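Local coordinates for probable transcriptional regulator, TetR family protein (Rhodococcus sp., PDB 3BJB), which probably binds a cis-regulatory DNA region and controls transcription, as expected of a TetR-family regulator with an N-terminal helix-turn-helix, at residues B[61-66]-B[70-75]; B[76-81]-B[139-144]; B[104-109]-B[168-173]; B[145-150]-B[158-163]. All coordinates share one frame; numbering follows the deposited sequence.

Interaction 1. Residues B[61-66]-B[70-75]; sequences RYFPSK and FVAVMV
Lys-66 and Phe-70 are one helical turn apart at the start of helix 66-86, and Phe-70 N donates to Lys-66 O at 3.0 Å, nearly straight at 170° and almost in line with the carbonyl. Their side chains run alongside one another in the same direction. CG of Lys-66 reaches the edge of the Phe-70 ring in its plane, 3.6 Å from CE2; this follows from a Lys-66 chi1 of -163°, which turns CG away from the backbone N. A bend at chi3 then carries the ammonium group off to Val-43, whose carbonyl it hydrogen-bonds.

Ahead of the helix, Phe-63, the first residue past helix 56-62 to leave helical geometry, is directed toward helix 66-86, and its ring atom CE1 lies 3.6 Å from Ala-72 CB, oblique to the ring. Phe-63 also packs on Met-27 and Leu-28 of helix 22-37 and meets the ring of His-24, while Phe-70 lies against Ala-35, Leu-40 and Ser-123. Cutting Phe-70 back to an alanine is likely to open a gap among these three and take away the ring edge against which Lys-66 CG rests. Ser-65 holds the N-cap position of helix 66-86. This is the junction characteristic of TetR regulators, where the end of the predicted helix-turn-helix is joined to the long helix leading into the C-terminal domain.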
loop_
_atom_site.group_PDB
_atom_site.type_symbol
_atom_site.label_atom_id
_atom_site.label_comp_id
_atom_site.label_asym_id
_atom_site.label_seq_id
_atom_site.Cartn_x
_atom_site.Cartn_y
_atom_site.Cartn_z
ATOM N N ARG B 61 -9.100 7.316 -25.288
ATOM C CA ARG B 61 -8.157 6.684 -26.193
ATOM C C ARG B 61 -6.762 6.562 -25.557
ATOM O O ARG B 61 -6.127 5.506 -25.591
ATOM C CB ARG B 61 -8.066 7.520 -27.461
ATOM C CG ARG B 61 -7.758 6.741 -28.688
ATOM C CD ARG B 61 -7.470 7.681 -29.833
ATOM N NE ARG B 61 -7.213 6.940 -31.060
ATOM C CZ ARG B 61 -6.128 6.200 -31.291
ATOM N NH1 ARG B 61 -6.006 5.568 -32.457
ATOM N NH2 ARG B 61 -5.174 6.089 -30.368
ATOM N N TYR B 62 -6.282 7.645 -24.970
ATOM C CA TYR B 62 -4.950 7.598 -24.416
ATOM C C TYR B 62 -4.870 7.070 -22.987
ATOM O O TYR B 62 -3.820 6.592 -22.569
ATOM C CB TYR B 62 -4.211 8.923 -24.622
ATOM C CG TYR B 62 -3.474 8.909 -25.923
ATOM C CD1 TYR B 62 -4.002 9.522 -27.063
ATOM C CD2 TYR B 62 -2.266 8.221 -26.038
ATOM C CE1 TYR B 62 -3.308 9.475 -28.304
ATOM C CE2 TYR B 62 -1.571 8.174 -27.241
ATOM C CZ TYR B 62 -2.096 8.794 -28.370
ATOM O OH TYR B 62 -1.391 8.721 -29.541
ATOM N N PHE B 63 -5.974 7.144 -22.243
ATOM C CA PHE B 63 -6.025 6.547 -20.896
ATOM C C PHE B 63 -7.414 5.962 -20.631
ATOM O O PHE B 63 -8.317 6.676 -20.206
ATOM C CB PHE B 63 -5.593 7.543 -19.795
ATOM C CG PHE B 63 -4.391 8.379 -20.153
ATOM C CD1 PHE B 63 -3.107 7.935 -19.873
ATOM C CD2 PHE B 63 -4.541 9.604 -20.798
ATOM C CE1 PHE B 63 -1.999 8.699 -20.225
ATOM C CE2 PHE B 63 -3.432 10.371 -21.143
ATOM C CZ PHE B 63 -2.170 9.919 -20.840
ATOM N N PRO B 64 -7.593 4.658 -20.920
ATOM C CA PRO B 64 -8.914 4.026 -20.879
ATOM C C PRO B 64 -9.704 4.234 -19.589
ATOM O O PRO B 64 -10.931 4.325 -19.651
ATOM C CB PRO B 64 -8.599 2.545 -21.128
ATOM C CG PRO B 64 -7.376 2.588 -22.005
ATOM C CD PRO B 64 -6.559 3.701 -21.360
ATOM N N SER B 65 -9.044 4.304 -18.435
ATOM C CA SER B 65 -9.740 4.793 -17.260
ATOM C C SER B 65 -8.872 5.711 -16.436
ATOM O O SER B 65 -7.695 5.932 -16.733
ATOM C CB SER B 65 -10.326 3.660 -16.392
ATOM O OG SER B 65 -9.324 2.841 -15.833
ATOM N N LYS B 66 -9.467 6.221 -15.366
ATOM C CA LYS B 66 -8.778 7.114 -14.477
ATOM C C LYS B 66 -7.537 6.483 -13.863
ATOM O O LYS B 66 -6.509 7.149 -13.774
ATOM C CB LYS B 66 -9.734 7.593 -13.402
ATOM C CG LYS B 66 -9.224 8.796 -12.717
ATOM C CD LYS B 66 -10.336 9.526 -12.063
ATOM C CE LYS B 66 -10.762 8.867 -10.762
ATOM N NZ LYS B 66 -12.123 9.347 -10.440
ATOM N N PHE B 70 -3.682 8.083 -13.842
ATOM C CA PHE B 70 -2.808 8.319 -12.691
ATOM C C PHE B 70 -1.595 7.392 -12.525
ATOM O O PHE B 70 -0.624 7.741 -11.863
ATOM C CB PHE B 70 -3.624 8.457 -11.431
ATOM C CG PHE B 70 -4.375 9.699 -11.402
ATOM C CD1 PHE B 70 -3.725 10.896 -11.182
ATOM C CD2 PHE B 70 -5.750 9.698 -11.639
ATOM C CE1 PHE B 70 -4.443 12.102 -11.179
ATOM C CE2 PHE B 70 -6.471 10.893 -11.630
ATOM C CZ PHE B 70 -5.811 12.091 -11.411
ATOM N N VAL B 71 -1.633 6.241 -13.169
ATOM C CA VAL B 71 -0.465 5.390 -13.273
ATOM C C VAL B 71 0.542 6.031 -14.215
ATOM O O VAL B 71 1.728 6.094 -13.908
ATOM C CB VAL B 71 -0.847 3.992 -13.755
ATOM C CG1 VAL B 71 0.390 3.248 -14.287
ATOM C CG2 VAL B 71 -1.513 3.218 -12.619
ATOM N N ALA B 72 0.068 6.532 -15.351
ATOM C CA ALA B 72 0.915 7.291 -16.271
ATOM C C ALA B 72 1.434 8.575 -15.615
ATOM O O ALA B 72 2.538 9.001 -15.924
ATOM C CB ALA B 72 0.165 7.620 -17.563
ATOM N N VAL B 73 0.641 9.207 -14.738
ATOM C CA VAL B 73 1.108 10.418 -14.037
ATOM C C VAL B 73 2.262 10.035 -13.131
ATOM O O VAL B 73 3.290 10.685 -13.158
ATOM C CB VAL B 73 -0.000 11.164 -13.234
ATOM C CG1 VAL B 73 0.604 12.059 -12.175
ATOM C CG2 VAL B 73 -0.872 12.003 -14.146
HETATM N N MSE B 74 2.089 8.970 -12.350
HETATM C CA MSE B 74 3.142 8.396 -11.513
HETATM C C MSE B 74 4.468 8.086 -12.276
HETATM O O MSE B 74 5.548 8.465 -11.840
HETATM C CB MSE B 74 2.593 7.148 -10.843
HETATM C CG MSE B 74 3.617 6.328 -10.107
HETATM SE SE MSE B 74 3.723 6.750 -8.210
HETATM C CE MSE B 74 4.545 8.520 -8.308
ATOM N N VAL B 75 4.366 7.404 -13.414
ATOM C CA VAL B 75 5.514 7.073 -14.265
ATOM C C VAL B 75 6.260 8.328 -14.720
ATOM O O VAL B 75 7.511 8.382 -14.651
ATOM C CB VAL B 75 5.067 6.206 -15.478
ATOM C CG1 VAL B 75 6.083 6.220 -16.608
ATOM C CG2 VAL B 75 4.769 4.790 -15.025
#

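Interaction 2. Residues B[76-81]-B[139-144]; sequences DQIDRM and DRAFRQ
Ile-78 meets Ala-141 through a single methyl: CG2 of Ile-78 lies 3.6 Å from Ala-141 CB. The same methyl also approaches the next residue, standing 4.1 Å from CD2 of Phe-142, obliquely to that ring, and 4.0 Å from Phe-142 N. One branched side chain thus fits against two successive residues of the facing helix. At the exposed margin, Asp-79 begins by pointing away but bends back, bringing OD1 to 3.9 Å from Ala-141 CB, a van der Waals contact only.

The torsions of Ile-78 explain which branch does the touching. With chi1 at -80°, CG1 stands beside the backbone N and CG2 is the branch set opposite that N, where it reaches the other helix. The two short helical segments run almost parallel, at 11°, with axes 9.5 Å apart at closest approach. The small side chain of Ala-141 is consistent with this approach, and the CA atoms of Ile-78 and Phe-142 come within 6.7 Å.

In the next shell, Ile-78 also touches Val-138 and Ile-145, one turn before and one turn after Phe-142 on helix 134-150. Phe-142 extends inward, its ring meeting Trp-170 of helix 157-179 and touching Leu-103 of helix 95-111. Helix 66-86, which follows the predicted helix-turn-helix in the chain, is in this way packed along helix 134-150, with helices 95-111 and 157-179 both touching Phe-142.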
loop_
_atom_site.group_PDB
_atom_site.type_symbol
_atom_site.label_atom_id
_atom_site.label_comp_id
_atom_site.label_asym_id
_atom_site.label_seq_id
_atom_site.Cartn_x
_atom_site.Cartn_y
_atom_site.Cartn_z
ATOM N N ASP B 76 5.504 9.333 -15.175
ATOM C CA ASP B 76 6.069 10.652 -15.500
ATOM C C ASP B 76 6.767 11.298 -14.291
ATOM O O ASP B 76 7.806 11.944 -14.435
ATOM C CB ASP B 76 4.977 11.589 -16.036
ATOM C CG ASP B 76 5.474 13.027 -16.262
ATOM O OD1 ASP B 76 6.299 13.267 -17.189
ATOM O OD2 ASP B 76 5.012 13.915 -15.506
ATOM N N GLN B 77 6.211 11.093 -13.103
ATOM C CA GLN B 77 6.720 11.741 -11.893
ATOM C C GLN B 77 7.915 11.027 -11.298
ATOM O O GLN B 77 8.738 11.629 -10.617
ATOM C CB GLN B 77 5.606 11.868 -10.859
ATOM C CG GLN B 77 4.617 12.938 -11.247
ATOM C CD GLN B 77 5.083 14.277 -10.789
ATOM O OE1 GLN B 77 5.373 14.460 -9.591
ATOM N NE2 GLN B 77 5.173 15.233 -11.721
ATOM N N ILE B 78 7.983 9.732 -11.551
ATOM C CA ILE B 78 9.127 8.947 -11.207
ATOM C C ILE B 78 10.238 9.271 -12.200
ATOM O O ILE B 78 11.396 9.385 -11.806
ATOM C CB ILE B 78 8.795 7.437 -11.192
ATOM C CG1 ILE B 78 8.090 7.082 -9.880
ATOM C CG2 ILE B 78 10.079 6.589 -11.389
ATOM C CD1 ILE B 78 7.391 5.704 -9.911
ATOM N N ASP B 79 9.885 9.449 -13.471
ATOM C CA ASP B 79 10.883 9.807 -14.482
ATOM C C ASP B 79 11.482 11.164 -14.154
ATOM O O ASP B 79 12.681 11.365 -14.329
ATOM C CB ASP B 79 10.282 9.845 -15.897
ATOM C CG ASP B 79 9.972 8.447 -16.469
ATOM O OD1 ASP B 79 10.463 7.419 -15.930
ATOM O OD2 ASP B 79 9.226 8.392 -17.483
ATOM N N ARG B 80 10.640 12.074 -13.656
ATOM C CA ARG B 80 11.029 13.464 -13.419
ATOM C C ARG B 80 11.961 13.606 -12.232
ATOM O O ARG B 80 12.809 14.491 -12.215
ATOM C CB ARG B 80 9.800 14.326 -13.161
ATOM C CG ARG B 80 9.792 15.682 -13.857
ATOM C CD ARG B 80 8.743 15.694 -14.997
ATOM N NE ARG B 80 8.295 17.046 -15.365
ATOM C CZ ARG B 80 7.243 17.684 -14.842
ATOM N NH1 ARG B 80 6.486 17.114 -13.906
ATOM N NH2 ARG B 80 6.944 18.910 -15.265
HETATM N N MSE B 81 11.791 12.747 -11.232
HETATM C CA MSE B 81 12.559 12.865 -10.000
HETATM C C MSE B 81 13.894 12.152 -10.146
HETATM O O MSE B 81 14.871 12.500 -9.470
HETATM C CB MSE B 81 11.754 12.377 -8.778
HETATM C CG MSE B 81 11.736 10.854 -8.509
HETATM SE SE MSE B 81 13.313 10.204 -7.478
HETATM C CE MSE B 81 13.310 11.578 -6.075
ATOM N N ASP B 139 7.492 0.121 -11.272
ATOM C CA ASP B 139 8.460 -0.710 -10.568
ATOM C C ASP B 139 9.805 -0.637 -11.282
ATOM O O ASP B 139 10.831 -0.471 -10.639
ATOM C CB ASP B 139 8.007 -2.170 -10.532
ATOM C CG ASP B 139 6.521 -2.314 -10.287
ATOM O OD1 ASP B 139 5.918 -1.415 -9.613
ATOM O OD2 ASP B 139 5.960 -3.321 -10.801
ATOM N N ARG B 140 9.761 -0.747 -12.608
ATOM C CA ARG B 140 10.944 -0.736 -13.454
ATOM C C ARG B 140 11.666 0.608 -13.399
ATOM O O ARG B 140 12.895 0.661 -13.212
ATOM C CB ARG B 140 10.580 -1.079 -14.905
ATOM C CG ARG B 140 10.248 -2.548 -15.179
ATOM C CD ARG B 140 10.228 -2.853 -16.723
ATOM N NE ARG B 140 9.154 -2.104 -17.392
ATOM C CZ ARG B 140 9.072 -1.832 -18.691
ATOM N NH1 ARG B 140 9.996 -2.263 -19.558
ATOM N NH2 ARG B 140 8.033 -1.135 -19.133
ATOM N N ALA B 141 10.901 1.692 -13.536
ATOM C CA ALA B 141 11.492 3.025 -13.604
ATOM C C ALA B 141 12.141 3.291 -12.283
ATOM O O ALA B 141 13.216 3.857 -12.219
ATOM C CB ALA B 141 10.453 4.082 -13.906
ATOM N N PHE B 142 11.494 2.817 -11.235
ATOM C CA PHE B 142 11.963 3.060 -9.902
ATOM C C PHE B 142 13.243 2.308 -9.658
ATOM O O PHE B 142 14.315 2.894 -9.532
ATOM C CB PHE B 142 10.894 2.674 -8.896
ATOM C CG PHE B 142 10.874 3.562 -7.729
ATOM C CD1 PHE B 142 10.580 3.071 -6.470
ATOM C CD2 PHE B 142 11.214 4.902 -7.875
ATOM C CE1 PHE B 142 10.601 3.922 -5.340
ATOM C CE2 PHE B 142 11.254 5.785 -6.764
ATOM C CZ PHE B 142 10.935 5.301 -5.488
ATOM N N ARG B 143 13.122 0.999 -9.636
ATOM C CA ARG B 143 14.234 0.110 -9.632
ATOM C C ARG B 143 15.489 0.639 -10.387
ATOM O O ARG B 143 16.611 0.466 -9.891
ATOM C CB ARG B 143 13.753 -1.207 -10.213
ATOM C CG ARG B 143 14.594 -2.422 -9.937
ATOM C CD ARG B 143 14.224 -3.472 -10.946
ATOM N NE ARG B 143 14.494 -2.950 -12.287
ATOM C CZ ARG B 143 14.007 -3.461 -13.415
ATOM N NH1 ARG B 143 13.192 -4.525 -13.387
ATOM N NH2 ARG B 143 14.319 -2.893 -14.580
ATOM N N GLN B 144 15.320 1.257 -11.568
ATOM C CA GLN B 144 16.477 1.809 -12.311
ATOM C C GLN B 144 17.071 3.106 -11.756
ATOM O O GLN B 144 18.208 3.441 -12.066
ATOM C CB GLN B 144 16.168 2.031 -13.794
ATOM C CG GLN B 144 16.444 0.844 -14.661
ATOM C CD GLN B 144 17.924 0.504 -14.769
ATOM O OE1 GLN B 144 18.271 -0.567 -15.255
ATOM N NE2 GLN B 144 18.800 1.411 -14.334
#

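Interaction 3. Residues B[104-109]-B[168-173]; sequences VRATRG and QLWFGV. With SO4 (sulfate ion), chain N.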
loop_
_atom_site.group_PDB
_atom_site.type_symbol
_atom_site.label_atom_id
_atom_site.label_comp_id
_atom_site.label_asym_id
_atom_site.label_seq_id
_atom_site.Cartn_x
_atom_site.Cartn_y
_atom_site.Cartn_z
ATOM N N VAL B 104 14.560 9.024 0.318
ATOM C CA VAL B 104 14.345 10.244 1.108
ATOM C C VAL B 104 13.871 11.409 0.226
ATOM O O VAL B 104 12.913 12.114 0.574
ATOM C CB VAL B 104 15.639 10.662 1.893
ATOM C CG1 VAL B 104 15.537 12.073 2.466
ATOM C CG2 VAL B 104 15.944 9.656 3.008
ATOM N N ARG B 105 14.542 11.598 -0.903
ATOM C CA ARG B 105 14.111 12.554 -1.898
ATOM C C ARG B 105 12.690 12.338 -2.417
ATOM O O ARG B 105 11.935 13.286 -2.513
ATOM C CB ARG B 105 15.061 12.506 -3.093
ATOM C CG ARG B 105 14.776 13.549 -4.147
ATOM C CD ARG B 105 15.184 14.905 -3.648
ATOM N NE ARG B 105 16.635 15.064 -3.741
ATOM C CZ ARG B 105 17.288 15.351 -4.867
ATOM N NH1 ARG B 105 16.628 15.526 -6.019
ATOM N NH2 ARG B 105 18.607 15.466 -4.829
ATOM N N ALA B 106 12.336 11.101 -2.770
ATOM C CA ALA B 106 10.995 10.811 -3.259
ATOM C C ALA B 106 9.921 10.992 -2.161
ATOM O O ALA B 106 8.885 11.637 -2.389
ATOM C CB ALA B 106 10.945 9.424 -3.831
ATOM N N THR B 107 10.184 10.437 -0.976
ATOM C CA THR B 107 9.284 10.560 0.153
ATOM C C THR B 107 8.968 12.039 0.368
ATOM O O THR B 107 7.792 12.430 0.541
ATOM C CB THR B 107 9.924 10.006 1.431
ATOM O OG1 THR B 107 10.402 8.652 1.219
ATOM C CG2 THR B 107 8.927 10.015 2.549
ATOM N N ARG B 108 10.015 12.867 0.327
ATOM C CA ARG B 108 9.843 14.261 0.606
ATOM C C ARG B 108 9.000 14.951 -0.434
ATOM O O ARG B 108 8.015 15.586 -0.078
ATOM C CB ARG B 108 11.178 14.951 0.832
ATOM C CG ARG B 108 11.637 14.777 2.274
ATOM C CD ARG B 108 13.059 15.243 2.404
ATOM N NE ARG B 108 13.593 14.839 3.696
ATOM C CZ ARG B 108 14.838 15.029 4.080
ATOM N NH1 ARG B 108 15.202 14.649 5.287
ATOM N NH2 ARG B 108 15.682 15.624 3.265
ATOM N N GLY B 109 9.331 14.771 -1.704
ATOM C CA GLY B 109 8.537 15.349 -2.792
ATOM C C GLY B 109 7.117 14.835 -2.955
ATOM O O GLY B 109 6.263 15.565 -3.409
ATOM N N GLN B 168 8.534 -1.993 -2.037
ATOM C CA GLN B 168 7.280 -2.545 -1.510
ATOM C C GLN B 168 7.037 -2.019 -0.111
ATOM O O GLN B 168 6.110 -1.240 0.097
ATOM C CB GLN B 168 7.222 -4.091 -1.595
ATOM C CG GLN B 168 6.238 -4.630 -2.703
ATOM C CD GLN B 168 5.033 -3.662 -3.011
ATOM O OE1 GLN B 168 3.927 -3.811 -2.456
ATOM N NE2 GLN B 168 5.269 -2.668 -3.894
ATOM N N LEU B 169 7.907 -2.403 0.817
ATOM C CA LEU B 169 7.991 -1.775 2.131
ATOM C C LEU B 169 7.895 -0.236 2.088
ATOM O O LEU B 169 7.320 0.381 2.978
ATOM C CB LEU B 169 9.269 -2.205 2.827
ATOM C CG LEU B 169 9.640 -1.585 4.170
ATOM C CD1 LEU B 169 8.471 -1.486 5.101
ATOM C CD2 LEU B 169 10.678 -2.469 4.801
ATOM N N TRP B 170 8.429 0.383 1.048
ATOM C CA TRP B 170 8.496 1.823 1.003
ATOM C C TRP B 170 7.119 2.395 0.746
ATOM O O TRP B 170 6.658 3.252 1.500
ATOM C CB TRP B 170 9.480 2.285 -0.055
ATOM C CG TRP B 170 9.501 3.753 -0.189
ATOM C CD1 TRP B 170 9.992 4.644 0.708
ATOM C CD2 TRP B 170 9.001 4.510 -1.281
ATOM N NE1 TRP B 170 9.831 5.905 0.253
ATOM C CE2 TRP B 170 9.235 5.864 -0.978
ATOM C CE3 TRP B 170 8.383 4.174 -2.496
ATOM C CZ2 TRP B 170 8.871 6.902 -1.831
ATOM C CZ3 TRP B 170 8.014 5.201 -3.363
ATOM C CH2 TRP B 170 8.261 6.561 -3.017
ATOM N N PHE B 171 6.474 1.903 -0.319
ATOM C CA PHE B 171 5.087 2.257 -0.631
ATOM C C PHE B 171 4.203 2.173 0.594
ATOM O O PHE B 171 3.341 3.012 0.775
ATOM C CB PHE B 171 4.498 1.359 -1.727
ATOM C CG PHE B 171 4.538 1.973 -3.080
ATOM C CD1 PHE B 171 3.367 2.361 -3.713
ATOM C CD2 PHE B 171 5.768 2.184 -3.735
ATOM C CE1 PHE B 171 3.416 2.956 -4.988
ATOM C CE2 PHE B 171 5.835 2.772 -5.028
ATOM C CZ PHE B 171 4.660 3.157 -5.649
ATOM N N GLY B 172 4.416 1.158 1.418
ATOM C CA GLY B 172 3.623 1.009 2.631
ATOM C C GLY B 172 3.842 2.165 3.593
ATOM O O GLY B 172 2.881 2.716 4.132
ATOM N N VAL B 173 5.112 2.553 3.770
ATOM C CA VAL B 173 5.466 3.581 4.720
ATOM C C VAL B 173 4.845 4.904 4.309
ATOM O O VAL B 173 4.318 5.653 5.179
ATOM C CB VAL B 173 6.992 3.736 4.839
ATOM C CG1 VAL B 173 7.329 4.788 5.864
ATOM C CG2 VAL B 173 7.676 2.348 5.152
HETATM S S SO4 N . 18.760 15.722 5.869
HETATM O O1 SO4 N . 17.318 15.823 6.050
HETATM O O2 SO4 N . 19.424 16.510 6.906
HETATM O O3 SO4 N . 19.155 14.308 5.991
HETATM O O4 SO4 N . 19.105 16.282 4.558
#
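The indole of Trp-170 presents its edge to Thr-107: NE1 donates to Thr-107 OG1 at 3.0 Å and 163°, with the oxygen only 1° out of the ring plane. Further round the six-membered ring, Ala-106 CB approaches obliquely, 3.8 Å from CZ2. A second flat group, the guanidinium of Arg-108, has Val-104 CG1 over the centre of one face, 3.4 Å above the plane. At its edge sits a sulfate, probably from the crystallisation liquor, whose O1 accepts from Arg-108 NH1; the bond from NH2 is weak, and NH1 also forms a salt bridge with Glu-188.

Both helices belong to the all-helical C-terminal domain of the TetR fold, in which helix 157-179 also faces the second subunit: Gln-168, Leu-169 and Val-173 pack on residues of that subunit. A phenylalanine in place of Trp-170 would probably leave Thr-107 OG1 without its N-H donor and thin the packing against Ala-106.

Trp-170 reaches across with chi1 at 176°, its CG turned away from the backbone N. Thr-107 OG1, beside its own backbone N, also hydrogen-bonds to Leu-103 O, so this buried hydroxyl is gripped from both helices. Ile-191 of helix 184-198 touches both Thr-107 and Trp-170.

Interaction 4. Residues B[145-150]-B[158-163]; sequences IMLDAA and EDLTAL. With SO4 (sulfate ion), chain M.
Leu-147 and Leu-163 make the closest apolar touch between these helices, methyl to methyl, with CD1 of Leu-147 3.5 Å from CD1 of Leu-163. The other branch of Leu-147 is used as well: its CD2 lies 4.1 Å from CD1 of Leu-160, and these two side chains cross at about a right angle. One leucine thus has its two methyls divided between residues a turn apart on the facing helix. The other branch of Leu-163 is met by Met-146, a selenomethionine in this crystal, whose SE lies 4.2 Å from CD2 of Leu-163.

A sulfate, probably from the crystallisation liquor, is bound away from the leucines: Glu-158 N donates to its O1 at 3.0 Å and 165°, and Glu-157 N binds the same ion, backbone N-H groups at the start of a helix receiving an anion. Asp-159 is buried, and its OD2 bonds Thr-156 OG1 just before the segment.

The segments cross at 119°, their axes 11.7 Å apart, as the chain turns from helix 134-150 into helix 157-179. Ile-152 packs on Leu-147 from the connecting loop, and Met-146 continues inward onto Val-99, Val-102 and Leu-103 of helix 95-111.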
loop_
_atom_site.group_PDB
_atom_site.type_symbol
_atom_site.label_atom_id
_atom_site.label_comp_id
_atom_site.label_asym_id
_atom_site.label_seq_id
_atom_site.Cartn_x
_atom_site.Cartn_y
_atom_site.Cartn_z
ATOM N N ILE B 145 16.299 3.865 -10.991
ATOM C CA ILE B 145 16.834 5.079 -10.397
ATOM C C ILE B 145 17.751 4.720 -9.251
ATOM O O ILE B 145 18.770 5.386 -9.026
ATOM C CB ILE B 145 15.733 6.011 -9.904
ATOM C CG1 ILE B 145 14.954 6.562 -11.100
ATOM C CG2 ILE B 145 16.327 7.164 -9.031
ATOM C CD1 ILE B 145 13.754 7.378 -10.698
HETATM N N MSE B 146 17.378 3.652 -8.553
HETATM C CA MSE B 146 18.062 3.179 -7.364
HETATM C C MSE B 146 19.306 2.422 -7.776
HETATM O O MSE B 146 20.392 2.625 -7.221
HETATM C CB MSE B 146 17.145 2.265 -6.556
HETATM C CG MSE B 146 15.805 2.885 -6.169
HETATM SE SE MSE B 146 14.681 1.571 -5.189
HETATM C CE MSE B 146 15.164 2.091 -3.392
ATOM N N LEU B 147 19.132 1.544 -8.752
ATOM C CA LEU B 147 20.240 0.861 -9.358
ATOM C C LEU B 147 21.288 1.883 -9.776
ATOM O O LEU B 147 22.441 1.745 -9.410
ATOM C CB LEU B 147 19.765 -0.001 -10.527
ATOM C CG LEU B 147 19.804 -1.538 -10.408
ATOM C CD1 LEU B 147 20.238 -2.108 -9.037
ATOM C CD2 LEU B 147 18.508 -2.178 -10.859
ATOM N N ASP B 148 20.863 2.948 -10.451
ATOM C CA ASP B 148 21.777 3.962 -10.942
ATOM C C ASP B 148 22.416 4.734 -9.801
ATOM O O ASP B 148 23.624 4.979 -9.786
ATOM C CB ASP B 148 21.060 4.897 -11.914
ATOM C CG ASP B 148 20.943 4.309 -13.335
ATOM O OD1 ASP B 148 21.577 3.278 -13.647
ATOM O OD2 ASP B 148 20.220 4.894 -14.164
ATOM N N ALA B 149 21.598 5.104 -8.829
ATOM C CA ALA B 149 22.102 5.844 -7.693
ATOM C C ALA B 149 23.145 5.010 -6.957
ATOM O O ALA B 149 24.153 5.538 -6.510
ATOM C CB ALA B 149 20.970 6.249 -6.755
ATOM N N ALA B 150 22.897 3.709 -6.839
ATOM C CA ALA B 150 23.828 2.798 -6.183
ATOM C C ALA B 150 25.013 2.563 -7.080
ATOM O O ALA B 150 26.044 2.087 -6.636
ATOM C CB ALA B 150 23.154 1.496 -5.895
ATOM N N GLU B 158 19.410 -11.585 -6.476
ATOM C CA GLU B 158 19.330 -11.288 -5.057
ATOM C C GLU B 158 19.151 -9.778 -4.797
ATOM O O GLU B 158 18.311 -9.398 -3.976
ATOM C CB GLU B 158 20.578 -11.801 -4.334
ATOM C CG GLU B 158 20.280 -12.382 -2.962
ATOM C CD GLU B 158 21.095 -11.737 -1.853
ATOM O OE1 GLU B 158 22.332 -12.004 -1.779
ATOM O OE2 GLU B 158 20.476 -10.969 -1.049
ATOM N N ASP B 159 19.972 -8.965 -5.483
ATOM C CA ASP B 159 19.858 -7.508 -5.569
ATOM C C ASP B 159 18.490 -7.034 -6.028
ATOM O O ASP B 159 17.923 -6.139 -5.427
ATOM C CB ASP B 159 20.837 -6.961 -6.598
ATOM C CG ASP B 159 22.289 -7.086 -6.176
ATOM O OD1 ASP B 159 22.566 -6.931 -4.962
ATOM O OD2 ASP B 159 23.143 -7.309 -7.079
ATOM N N LEU B 160 17.996 -7.586 -7.134
ATOM C CA LEU B 160 16.701 -7.186 -7.693
ATOM C C LEU B 160 15.589 -7.469 -6.683
ATOM O O LEU B 160 14.708 -6.632 -6.416
ATOM C CB LEU B 160 16.432 -7.979 -8.981
ATOM C CG LEU B 160 16.802 -7.454 -10.378
ATOM C CD1 LEU B 160 17.395 -6.057 -10.312
ATOM C CD2 LEU B 160 17.698 -8.419 -11.189
ATOM N N THR B 161 15.661 -8.669 -6.120
ATOM C CA THR B 161 14.748 -9.132 -5.086
ATOM C C THR B 161 14.762 -8.141 -3.932
ATOM O O THR B 161 13.719 -7.562 -3.610
ATOM C CB THR B 161 15.108 -10.597 -4.662
ATOM O OG1 THR B 161 14.800 -11.481 -5.741
ATOM C CG2 THR B 161 14.342 -11.045 -3.439
ATOM N N ALA B 162 15.940 -7.897 -3.362
ATOM C CA ALA B 162 16.101 -6.921 -2.255
ATOM C C ALA B 162 15.432 -5.583 -2.544
ATOM O O ALA B 162 14.674 -5.064 -1.730
ATOM C CB ALA B 162 17.571 -6.729 -1.901
ATOM N N LEU B 163 15.680 -5.049 -3.731
ATOM C CA LEU B 163 15.081 -3.783 -4.134
ATOM C C LEU B 163 13.590 -3.872 -4.420
ATOM O O LEU B 163 12.917 -2.865 -4.438
ATOM C CB LEU B 163 15.807 -3.219 -5.349
ATOM C CG LEU B 163 17.258 -2.832 -5.071
ATOM C CD1 LEU B 163 18.018 -2.711 -6.384
ATOM C CD2 LEU B 163 17.347 -1.543 -4.248
HETATM S S SO4 M . 22.206 -14.440 -8.366
HETATM O O1 SO4 M . 21.538 -13.511 -7.446
HETATM O O2 SO4 M . 23.574 -14.679 -7.892
HETATM O O3 SO4 M . 21.487 -15.711 -8.332
HETATM O O4 SO4 M . 22.217 -13.882 -9.724
#

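In the fold
The four contacts follow the path from the predicted DNA-binding end into the C-terminal domain. Interaction 1 comes first along the chain, and interaction 2 continues on the same helix 66-86, their centres about 15 Å apart. Interactions 2 and 3, with centres about 13 Å apart, alternate their segments in sequence and touch directly, through Met-81 on Arg-105 and Ala-106 among others. Interaction 4 shares helix 134-150 with interaction 2 and helix 157-179 with interaction 3, and is nested within the loop that interaction 3 closes. Interactions 1 and 4 have centres about 26 Å apart, on opposite sides of the chain's centre. Helix 66-86 thus physically links the predicted helix-turn-helix to the domain that meets the second subunit.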